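Local coordinates for protein lectin (Trichosanthes anguina, PDB 4HR6) that binds carbohydrate as a nontoxic, three-chain seed lectin homologous to the type II ribosome-inactivating proteins, at the interface of chains B and A. Coordinates in Å, arbitrary orientation; residue numbers count along the deposited sequence, not the author numbering. Chains: chain A, Lectin; chain B, Lectin.

The interface of chains B and A. Residues chain B 29, 36-37; chain A 198-200, 202.
B:Leu37 and A:Gln198 meet through their backbones: the amide N of B:Leu37 donates to O of A:Gln198 at 3.1 Å, and B:Val36 and A:Gln198 form a parallel beta bridge. The leucine side chain covers the same carbonyl, its CG 3.7 Å from O of A:Gln198. Further along, the phenol OH of B:Tyr29 donates to O of A:Cys202 at 3.0 Å, in the carbonyl plane and on a lone pair, with a C=O...donor angle of 140°. A tyrosine suits this place because its long, rigid ring carries the hydroxyl from strand 29-31 to that carbonyl.

Alongside these bonds the packing is apolar. The methyls of the compact, branched B:Val36 point different ways: CG1, anti to the backbone N (chi1 -176°), touches CB of A:Tyr200 at 3.7 Å, while CG2 lies between the stem of A:Gln198 and the B:Tyr29 ring, 3.7 Å above the ring's centre. A:Gln198 offers a flexible methylene stem, and its CG lies 3.7 Å from CA of B:Val36. A:Tyr200 adds a flat edge to its CB: the two tyrosines cross at about a right angle, CE2 of B:Tyr29 meeting that edge in plane, 4.0 Å from CD2 of A:Tyr200.

The patch joins strands 29-31 and 34-37 of chain B to the irregular stretch that follows helix 189-192 near the C-terminus of chain A, and may help keep the two chains together.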
loop_
_atom_site.group_PDB
_atom_site.type_symbol
_atom_site.label_atom_id
_atom_site.label_comp_id
_atom_site.label_asym_id
_atom_site.label_seq_id
_atom_site.Cartn_x
_atom_site.Cartn_y
_atom_site.Cartn_z
ATOM N N TYR B 29 -1.337 1.314 -18.479
ATOM C CA TYR B 29 -0.217 0.560 -17.921
ATOM C C TYR B 29 -0.242 0.572 -16.386
ATOM O O TYR B 29 0.197 1.532 -15.749
ATOM C CB TYR B 29 1.110 1.080 -18.495
ATOM C CG TYR B 29 2.344 0.266 -18.156
ATOM C CD1 TYR B 29 2.263 -1.063 -17.734
ATOM C CD2 TYR B 29 3.606 0.824 -18.288
ATOM C CE1 TYR B 29 3.408 -1.787 -17.429
ATOM C CE2 TYR B 29 4.753 0.110 -17.982
ATOM C CZ TYR B 29 4.657 -1.193 -17.561
ATOM O OH TYR B 29 5.808 -1.887 -17.250
ATOM N N VAL B 36 1.527 3.158 -13.557
ATOM C CA VAL B 36 2.837 3.684 -13.868
ATOM C C VAL B 36 2.629 5.075 -14.429
ATOM O O VAL B 36 1.626 5.315 -15.077
ATOM C CB VAL B 36 3.553 2.827 -14.928
ATOM C CG1 VAL B 36 4.972 3.348 -15.152
ATOM C CG2 VAL B 36 3.574 1.361 -14.507
ATOM N N LEU B 37 3.551 6.000 -14.150
ATOM C CA LEU B 37 3.449 7.347 -14.681
ATOM C C LEU B 37 3.450 7.327 -16.197
ATOM O O LEU B 37 4.139 6.507 -16.826
ATOM C CB LEU B 37 4.595 8.232 -14.201
ATOM C CG LEU B 37 4.583 8.564 -12.714
ATOM C CD1 LEU B 37 5.944 9.042 -12.243
ATOM C CD2 LEU B 37 3.518 9.599 -12.441
ATOM N N GLN A 198 3.608 4.936 -9.593
ATOM C CA GLN A 198 4.944 4.351 -9.596
ATOM C C GLN A 198 5.816 4.875 -10.724
ATOM O O GLN A 198 5.352 5.096 -11.850
ATOM C CB GLN A 198 4.903 2.820 -9.578
ATOM C CG GLN A 198 4.294 2.156 -10.783
ATOM C CD GLN A 198 4.180 0.655 -10.598
ATOM O OE1 GLN A 198 5.184 -0.036 -10.475
ATOM N NE2 GLN A 198 2.954 0.144 -10.588
ATOM N N LEU A 199 7.085 5.084 -10.388
ATOM C CA LEU A 199 8.098 5.452 -11.370
ATOM C C LEU A 199 8.352 4.290 -12.330
ATOM O O LEU A 199 8.539 3.152 -11.895
ATOM C CB LEU A 199 9.397 5.813 -10.648
ATOM C CG LEU A 199 10.560 6.365 -11.478
ATOM C CD1 LEU A 199 10.246 7.740 -12.036
ATOM C CD2 LEU A 199 11.793 6.424 -10.593
ATOM N N TYR A 200 8.370 4.590 -13.622
ATOM C CA TYR A 200 8.768 3.627 -14.647
ATOM C C TYR A 200 10.259 3.252 -14.584
ATOM O O TYR A 200 11.125 4.105 -14.568
ATOM C CB TYR A 200 8.455 4.187 -16.033
ATOM C CG TYR A 200 8.895 3.282 -17.147
ATOM C CD1 TYR A 200 10.125 3.477 -17.778
ATOM C CD2 TYR A 200 8.103 2.217 -17.558
ATOM C CE1 TYR A 200 10.544 2.652 -18.791
ATOM C CE2 TYR A 200 8.511 1.394 -18.580
ATOM C CZ TYR A 200 9.741 1.614 -19.189
ATOM O OH TYR A 200 10.159 0.803 -20.207
ATOM N N CYS A 202 11.049 -0.407 -15.945
ATOM C CA CYS A 202 11.129 -1.467 -16.948
ATOM C C CYS A 202 9.791 -1.787 -17.587
ATOM O O CYS A 202 8.750 -1.589 -16.958
ATOM C CB CYS A 202 11.674 -2.722 -16.306
ATOM S SG CYS A 202 13.433 -2.646 -15.893
#